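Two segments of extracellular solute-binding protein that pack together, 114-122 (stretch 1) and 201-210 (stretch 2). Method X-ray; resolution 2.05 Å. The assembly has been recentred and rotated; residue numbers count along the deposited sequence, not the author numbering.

Stretch 1 (114-122) GIAYRPDKI
Stretch 2 (201-210) LLTSGEGAIG

The two stretches meet as antiparallel strands, 114-117 against 209-210, and the contact is extended by a loop after the first strand and by the last turn of a helix that runs into stretch 2 at Leu201 and precedes the second. Together they bury 537 Å². Ala116 pairs with Gly210 as an antiparallel hydrogen-bonded pair (CA to CA 5.6 Å) and Tyr117 with Ile209 as a non-hydrogen-bonded pair (CA to CA 4.2 Å). All four residues are extended, with phi/psi of -100/142 at Ala116, -155/168 at Tyr117, -166/153 at Ile209 and 166/176 at Gly210.

Backbone hydrogen bonds set this register. Ala116 N donates to Gly210 O (2.8 Å), and Gly210 N returns a bond to Ala116 O (3.1 Å). Two residues on, just past the assigned strands, Arg118 N donates to Ala208 O (3.0 Å), so the ladder outlasts the sheet. Between these bonds the chains approach closely enough for two CA-H...O contacts, Ile209 CA to Ala116 O and Tyr117 CA to Ala208 O, both 3.2 Å. Beyond Arg118 the chain turns back: Arg118 O accepts from Lys121 N (2.9 Å) and Ile122 N (3.0 Å), with Pro119 at -57/-27 and Asp120 at -77/-7 forming the bend.

The side chain of Arg118 makes the polar link to the helix end. Its CA-to-CB bond points toward stretch 2, and chi angles of -79° (m), -174° (t), 69° (p) and 112° carry the guanidinium to the helix terminus. There Arg118 NH2 donates to Leu202 O (2.8 Å, nearly linear), which lies at the guanidinium edge and also accepts from Gly205 N (3.2 Å). The other nitrogens are held by Asp120 (chi1 75°, p): Arg118 NE reaches OD2 of Asp120 at 3.0 Å, and Arg118 NH1 forms a salt bridge with Asp120 OD1 at 2.8 Å. The carboxylate thus orients the group while NH2 remains free to bind the carbonyl.

Gly205 leaves the helix with phi/psi of 90/-6, a conformation in which a CB would jam against the preceding carbonyl oxygen; its CA lies 3.7 Å from Arg118 NH2. Gly207 N then bonds to Leu201 O (2.9 Å), and the chain runs through Ala208 (-108/-31) into the strand.

Apolar packing covers both faces of the ladder. On the face bearing Ala116, the small methyl leaves room for buried Leu202 (m, t), whose CD1 comes within 3.5 Å of Ala116 CB. On the face bearing Tyr117 and Ile209, Ile209 (t, t) places CG1 3.6 Å from Ile115 CG2 and 3.8 Å from Tyr117 CB. Tyr117 adopts chi1 75° (p) and chi2 -83°, so its end leads away. Ile122 (m, t) folds back after the turn, bringing CD1 to 3.6 Å from Ile209 CB and 4.3 Å from Ala208 CB. Lys121 contributes its aliphatic base, with CB 4.0 Å from Ala208 CB, while its end leads away.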

# COMPACT_ATOMS: atom_id res chain seq x y z
N GLY A 114 1.73 -9.63 -4.10
CA GLY A 114 1.38 -11.00 -4.39
C GLY A 114 2.65 -11.70 -4.83
O GLY A 114 3.75 -11.35 -4.37
N ILE A 115 2.51 -12.68 -5.71
CA ILE A 115 3.66 -13.43 -6.21
C ILE A 115 3.81 -13.20 -7.71
O ILE A 115 2.92 -13.54 -8.49
CB ILE A 115 3.49 -14.93 -5.94
CG1 ILE A 115 3.30 -15.16 -4.43
CG2 ILE A 115 4.70 -15.72 -6.47
CD1 ILE A 115 2.39 -16.33 -4.10
N ALA A 116 4.94 -12.60 -8.11
CA ALA A 116 5.20 -12.34 -9.52
C ALA A 116 6.15 -13.39 -10.09
O ALA A 116 7.09 -13.82 -9.41
CB ALA A 116 5.76 -10.93 -9.71
N TYR A 117 5.93 -13.80 -11.34
CA TYR A 117 6.73 -14.89 -11.91
C TYR A 117 6.80 -14.85 -13.45
O TYR A 117 6.07 -14.11 -14.10
CB TYR A 117 6.18 -16.25 -11.44
CG TYR A 117 4.89 -16.65 -12.13
CD1 TYR A 117 3.65 -16.18 -11.68
CD2 TYR A 117 4.90 -17.48 -13.24
CE1 TYR A 117 2.46 -16.54 -12.32
CE2 TYR A 117 3.73 -17.84 -13.89
CZ TYR A 117 2.52 -17.37 -13.43
OH TYR A 117 1.37 -17.75 -14.09
N ARG A 118 7.71 -15.65 -14.00
CA ARG A 118 7.84 -15.83 -15.44
C ARG A 118 7.19 -17.14 -15.85
O ARG A 118 7.66 -18.21 -15.47
CB ARG A 118 9.32 -15.88 -15.83
CG ARG A 118 10.00 -14.53 -15.91
CD ARG A 118 11.41 -14.69 -16.45
NE ARG A 118 11.42 -15.08 -17.86
CZ ARG A 118 11.86 -14.30 -18.84
NH1 ARG A 118 11.83 -14.74 -20.10
NH2 ARG A 118 12.33 -13.09 -18.57
N PRO A 119 6.09 -17.07 -16.62
CA PRO A 119 5.43 -18.32 -17.02
C PRO A 119 6.37 -19.27 -17.78
O PRO A 119 6.18 -20.48 -17.73
CB PRO A 119 4.31 -17.85 -17.95
CG PRO A 119 4.01 -16.43 -17.47
CD PRO A 119 5.34 -15.87 -17.03
N ASP A 120 7.39 -18.73 -18.45
CA ASP A 120 8.28 -19.59 -19.22
C ASP A 120 9.28 -20.33 -18.34
O ASP A 120 10.01 -21.21 -18.81
CB ASP A 120 8.98 -18.81 -20.35
CG ASP A 120 10.09 -17.90 -19.86
OD1 ASP A 120 10.78 -17.30 -20.72
OD2 ASP A 120 10.29 -17.77 -18.63
N LYS A 121 9.29 -20.00 -17.06
CA LYS A 121 10.13 -20.71 -16.11
C LYS A 121 9.29 -21.57 -15.19
O LYS A 121 9.73 -22.60 -14.69
CB LYS A 121 10.96 -19.70 -15.31
CG LYS A 121 12.29 -19.35 -15.99
CD LYS A 121 13.43 -20.12 -15.34
CE LYS A 121 14.45 -20.64 -16.35
NZ LYS A 121 14.07 -21.99 -16.89
N ILE A 122 8.05 -21.13 -14.98
CA ILE A 122 7.13 -21.78 -14.06
C ILE A 122 5.74 -21.81 -14.69
O ILE A 122 4.94 -20.89 -14.52
CB ILE A 122 7.09 -21.03 -12.73
CG1 ILE A 122 8.52 -20.73 -12.26
CG2 ILE A 122 6.33 -21.82 -11.69
CD1 ILE A 122 8.60 -19.98 -10.96
N LEU A 201 14.07 -7.82 -12.30
CA LEU A 201 14.64 -9.16 -12.08
C LEU A 201 13.94 -10.19 -12.96
O LEU A 201 14.59 -11.04 -13.58
CB LEU A 201 14.55 -9.55 -10.61
CG LEU A 201 15.43 -8.76 -9.63
CD1 LEU A 201 15.03 -9.02 -8.17
CD2 LEU A 201 16.90 -9.06 -9.86
N LEU A 202 12.61 -10.12 -13.02
CA LEU A 202 11.83 -11.05 -13.84
C LEU A 202 12.08 -10.85 -15.34
O LEU A 202 12.32 -11.82 -16.05
CB LEU A 202 10.33 -10.94 -13.54
CG LEU A 202 9.92 -11.46 -12.16
CD1 LEU A 202 8.47 -11.12 -11.86
CD2 LEU A 202 10.19 -12.96 -12.02
N THR A 203 12.01 -9.60 -15.80
CA THR A 203 12.12 -9.30 -17.23
C THR A 203 13.54 -9.45 -17.79
O THR A 203 13.73 -9.67 -18.98
CB THR A 203 11.59 -7.90 -17.59
OG1 THR A 203 12.34 -6.90 -16.90
CG2 THR A 203 10.12 -7.78 -17.23
N SER A 204 14.54 -9.33 -16.91
CA SER A 204 15.93 -9.51 -17.30
C SER A 204 16.24 -10.98 -17.48
O SER A 204 17.23 -11.35 -18.11
CB SER A 204 16.87 -8.91 -16.25
OG SER A 204 16.87 -9.68 -15.06
N GLY A 205 15.38 -11.82 -16.90
CA GLY A 205 15.59 -13.25 -16.88
C GLY A 205 16.39 -13.73 -15.68
O GLY A 205 16.55 -14.93 -15.49
N GLU A 206 16.90 -12.80 -14.86
CA GLU A 206 17.71 -13.21 -13.71
C GLU A 206 16.87 -13.95 -12.66
O GLU A 206 17.32 -14.95 -12.09
CB GLU A 206 18.47 -12.03 -13.08
CG GLU A 206 19.54 -12.51 -12.08
CD GLU A 206 20.41 -11.39 -11.48
OE1 GLU A 206 19.99 -10.21 -11.46
OE2 GLU A 206 21.52 -11.72 -11.01
N GLY A 207 15.66 -13.47 -12.43
CA GLY A 207 14.80 -14.08 -11.44
C GLY A 207 13.63 -14.81 -12.08
O GLY A 207 13.22 -14.48 -13.19
N ALA A 208 13.11 -15.82 -11.38
CA ALA A 208 12.00 -16.61 -11.91
C ALA A 208 10.70 -16.30 -11.17
O ALA A 208 9.62 -16.36 -11.75
CB ALA A 208 12.31 -18.10 -11.85
N ILE A 209 10.81 -15.97 -9.89
CA ILE A 209 9.64 -15.80 -9.04
C ILE A 209 10.02 -15.09 -7.73
O ILE A 209 11.15 -15.18 -7.27
CB ILE A 209 9.01 -17.18 -8.74
CG1 ILE A 209 7.66 -17.05 -8.02
CG2 ILE A 209 9.98 -18.08 -7.96
CD1 ILE A 209 6.86 -18.34 -8.04
N GLY A 210 9.06 -14.39 -7.14
CA GLY A 210 9.27 -13.72 -5.87
C GLY A 210 8.14 -12.75 -5.65
O GLY A 210 7.27 -12.62 -6.52